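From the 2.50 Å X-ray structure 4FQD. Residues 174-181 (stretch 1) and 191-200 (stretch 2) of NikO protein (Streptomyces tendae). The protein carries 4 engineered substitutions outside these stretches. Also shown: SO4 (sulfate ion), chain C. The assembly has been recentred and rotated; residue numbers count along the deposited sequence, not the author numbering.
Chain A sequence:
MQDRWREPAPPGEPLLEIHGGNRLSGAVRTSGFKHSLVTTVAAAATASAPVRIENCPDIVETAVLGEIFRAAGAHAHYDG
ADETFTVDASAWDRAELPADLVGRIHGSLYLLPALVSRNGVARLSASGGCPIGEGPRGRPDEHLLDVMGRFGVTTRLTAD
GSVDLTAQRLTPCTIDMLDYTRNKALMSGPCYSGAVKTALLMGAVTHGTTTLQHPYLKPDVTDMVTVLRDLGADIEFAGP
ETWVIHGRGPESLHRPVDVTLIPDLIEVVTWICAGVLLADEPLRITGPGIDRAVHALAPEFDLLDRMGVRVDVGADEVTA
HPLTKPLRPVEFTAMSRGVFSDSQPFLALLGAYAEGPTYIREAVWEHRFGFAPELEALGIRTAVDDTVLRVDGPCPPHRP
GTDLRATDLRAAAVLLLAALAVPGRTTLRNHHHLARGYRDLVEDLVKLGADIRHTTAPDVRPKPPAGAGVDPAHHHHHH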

# COMPACT_ATOMS: atom_id res chain seq x y z
N THR A 174 12.01 -20.40 -22.44
CA THR A 174 11.28 -19.14 -22.41
C THR A 174 10.49 -19.06 -21.10
O THR A 174 9.53 -19.79 -20.91
CB THR A 174 10.30 -19.04 -23.59
OG1 THR A 174 11.03 -19.16 -24.82
CG2 THR A 174 9.57 -17.70 -23.57
N ILE A 175 10.91 -18.16 -20.21
CA ILE A 175 10.32 -18.09 -18.88
C ILE A 175 9.68 -16.73 -18.59
O ILE A 175 10.27 -15.69 -18.88
CB ILE A 175 11.36 -18.35 -17.78
CG1 ILE A 175 12.26 -19.53 -18.15
CG2 ILE A 175 10.67 -18.58 -16.44
CD1 ILE A 175 13.36 -19.79 -17.13
N ASP A 176 8.48 -16.75 -18.02
CA ASP A 176 7.87 -15.55 -17.49
C ASP A 176 8.23 -15.47 -16.01
O ASP A 176 7.84 -16.34 -15.23
CB ASP A 176 6.35 -15.61 -17.66
CG ASP A 176 5.69 -14.25 -17.49
OD1 ASP A 176 6.29 -13.37 -16.83
OD2 ASP A 176 4.58 -14.05 -18.02
N MET A 177 8.97 -14.43 -15.63
CA MET A 177 9.46 -14.30 -14.26
C MET A 177 8.36 -14.08 -13.23
O MET A 177 8.61 -14.16 -12.03
CB MET A 177 10.51 -13.19 -14.17
CG MET A 177 11.80 -13.54 -14.89
SD MET A 177 12.51 -15.04 -14.20
CE MET A 177 13.00 -15.88 -15.69
N LEU A 178 7.15 -13.79 -13.71
CA LEU A 178 6.01 -13.63 -12.81
C LEU A 178 5.61 -14.97 -12.19
O LEU A 178 4.83 -15.02 -11.24
CB LEU A 178 4.83 -13.00 -13.55
CG LEU A 178 5.06 -11.59 -14.09
CD1 LEU A 178 3.78 -11.01 -14.65
CD2 LEU A 178 5.64 -10.69 -13.00
N ASP A 179 6.17 -16.05 -12.73
CA ASP A 179 5.99 -17.38 -12.18
C ASP A 179 6.63 -17.47 -10.79
O ASP A 179 6.31 -18.36 -10.00
CB ASP A 179 6.62 -18.42 -13.10
CG ASP A 179 5.78 -18.70 -14.33
OD1 ASP A 179 4.84 -17.92 -14.61
OD2 ASP A 179 6.05 -19.71 -15.01
N TYR A 180 7.54 -16.55 -10.50
CA TYR A 180 8.27 -16.56 -9.24
C TYR A 180 7.95 -15.33 -8.39
O TYR A 180 8.79 -14.86 -7.63
CB TYR A 180 9.77 -16.66 -9.51
CG TYR A 180 10.13 -17.84 -10.38
CD1 TYR A 180 10.32 -19.10 -9.82
CD2 TYR A 180 10.27 -17.71 -11.75
CE1 TYR A 180 10.64 -20.19 -10.61
CE2 TYR A 180 10.60 -18.79 -12.55
CZ TYR A 180 10.78 -20.03 -11.97
OH TYR A 180 11.11 -21.10 -12.76
N THR A 181 6.72 -14.83 -8.52
CA THR A 181 6.25 -13.73 -7.70
C THR A 181 5.01 -14.17 -6.92
O THR A 181 4.23 -14.99 -7.40
CB THR A 181 5.89 -12.49 -8.55
OG1 THR A 181 4.78 -12.80 -9.40
CG2 THR A 181 7.07 -12.07 -9.40
N CYS A 191 10.83 -14.69 -4.12
CA CYS A 191 11.53 -15.55 -5.06
C CYS A 191 11.80 -14.84 -6.39
O CYS A 191 12.44 -15.38 -7.29
CB CYS A 191 10.74 -16.84 -5.30
SG CYS A 191 10.35 -17.78 -3.80
N TYR A 192 11.30 -13.61 -6.50
CA TYR A 192 11.37 -12.86 -7.75
C TYR A 192 12.81 -12.56 -8.16
O TYR A 192 13.27 -13.02 -9.21
CB TYR A 192 10.56 -11.56 -7.63
CG TYR A 192 10.30 -10.84 -8.93
CD1 TYR A 192 10.58 -11.43 -10.16
CD2 TYR A 192 9.78 -9.55 -8.93
CE1 TYR A 192 10.35 -10.76 -11.35
CE2 TYR A 192 9.54 -8.88 -10.11
CZ TYR A 192 9.83 -9.48 -11.31
OH TYR A 192 9.59 -8.80 -12.48
N SER A 193 13.51 -11.79 -7.34
CA SER A 193 14.85 -11.32 -7.69
C SER A 193 15.85 -12.46 -7.88
O SER A 193 16.66 -12.42 -8.80
CB SER A 193 15.36 -10.34 -6.63
OG SER A 193 15.57 -10.98 -5.39
N GLY A 194 15.78 -13.47 -7.02
CA GLY A 194 16.69 -14.59 -7.09
C GLY A 194 16.50 -15.43 -8.35
O GLY A 194 17.47 -15.91 -8.93
N ALA A 195 15.25 -15.60 -8.76
CA ALA A 195 14.94 -16.38 -9.95
C ALA A 195 15.46 -15.70 -11.22
O ALA A 195 15.90 -16.37 -12.15
CB ALA A 195 13.44 -16.61 -10.05
N VAL A 196 15.39 -14.37 -11.24
CA VAL A 196 15.86 -13.61 -12.39
C VAL A 196 17.37 -13.70 -12.53
O VAL A 196 17.89 -13.90 -13.62
CB VAL A 196 15.44 -12.12 -12.28
CG1 VAL A 196 16.03 -11.32 -13.43
CG2 VAL A 196 13.93 -12.00 -12.26
N LYS A 197 18.07 -13.56 -11.40
CA LYS A 197 19.52 -13.66 -11.38
C LYS A 197 19.98 -15.02 -11.88
O LYS A 197 20.89 -15.12 -12.70
CB LYS A 197 20.05 -13.42 -9.97
CG LYS A 197 19.72 -12.04 -9.41
CD LYS A 197 20.13 -11.93 -7.95
CE LYS A 197 19.71 -10.59 -7.37
NZ LYS A 197 20.17 -10.43 -5.96
N THR A 198 19.34 -16.07 -11.38
CA THR A 198 19.68 -17.44 -11.75
C THR A 198 19.41 -17.69 -13.24
O THR A 198 20.27 -18.22 -13.94
CB THR A 198 18.88 -18.46 -10.92
OG1 THR A 198 19.17 -18.27 -9.53
CG2 THR A 198 19.25 -19.88 -11.33
N ALA A 199 18.23 -17.29 -13.70
CA ALA A 199 17.84 -17.49 -15.09
C ALA A 199 18.78 -16.78 -16.06
O ALA A 199 19.11 -17.31 -17.12
CB ALA A 199 16.41 -17.03 -15.31
N LEU A 200 19.20 -15.57 -15.69
CA LEU A 200 20.14 -14.81 -16.51
C LEU A 200 21.49 -15.52 -16.60
O LEU A 200 22.06 -15.65 -17.68
CB LEU A 200 20.33 -13.41 -15.94
CG LEU A 200 19.40 -12.33 -16.50
CD1 LEU A 200 19.58 -11.04 -15.74
CD2 LEU A 200 19.66 -12.13 -17.98
S SO4 C . 17.96 -12.02 -3.28
O1 SO4 C . 18.06 -12.13 -4.73
O2 SO4 C . 19.27 -12.27 -2.68
O3 SO4 C . 17.51 -10.68 -2.93
O4 SO4 C . 17.00 -13.00 -2.78
O HOH W 1 8.17 -14.67 -5.19

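Met177 lies at the apolar centre of the contact, its CA-to-CB bond directed toward the helix of stretch 2. With chi1 and chi2 both near -60° (m, m), its unbranched chain runs along the helix and touches several residues in turn: Met177 CB lies 3.7 Å from Tyr192 CE1, near the plane of that ring at its edge; Met177 CG is 3.7 Å from Val196 CG2; and Met177 CE reaches Ala199 CB at 3.6 Å. A long, flexible thioether suits this path, and the small methyl of Ala199 leaves room for its tip. Ile175, in the short strand before it, adds a looser contact, Ile175 CD1 to Ala199 CB at 4.5 Å.

Two CH-pi contacts extend this packing, with each stretch supplying one ring and one methyl. Ala195 CB sits over a face of the Tyr180 ring, 4.0 Å from its centroid and 28° off the normal; its closest ring atom is Tyr180 CG, at 3.5 Å. In the reciprocal contact, Thr181 CG2 lies 3.6 Å from the centroid of the Tyr192 ring, 17° off the normal. Alanine on the helix lets the Tyr180 ring come close, while threonine offers a methyl to Tyr192 and uses its hydroxyl within stretch 1, where Thr181 OG1 donates to Leu178 O at 2.9 Å. Together the stretches bury 393 Å², with Met177 and Tyr192 the largest contributors at 78 Å² each.

Met177 lies in a 3-10 segment, where Tyr180 N bonds to Met177 O at 3.0 Å and Leu178 N to the side-chain atom Asp176 OD1 at 3.3 Å. The Ala199 N to Ala195 O bond, 2.9 Å, joins successive helical turns and so places two contacting alanines one turn apart.

At the polar edge no direct hydrogen bond crosses between the stretches. Tyr180 O approaches Tyr192 N to 3.0 Å, but the angle is poor. Instead a water bridges the backbones, donating to Tyr180 O at 2.5 Å and accepting from Cys191 N at 2.9 Å, while Tyr180 CB and Cys191 CB pack at 4.3 Å alongside.

Away from stretch 1, Ser193 and Lys197, one helical turn apart, bind the same oxygen of a sulfate probably acquired from the crystallisation liquor: Ser193 OG donates to SO4 O1 at 2.8 Å, and Lys197 NZ to SO4 O1 at 3.0 Å. Neither residue touches stretch 1, so the sulfate marks a polar side of the helix separate from the packed one.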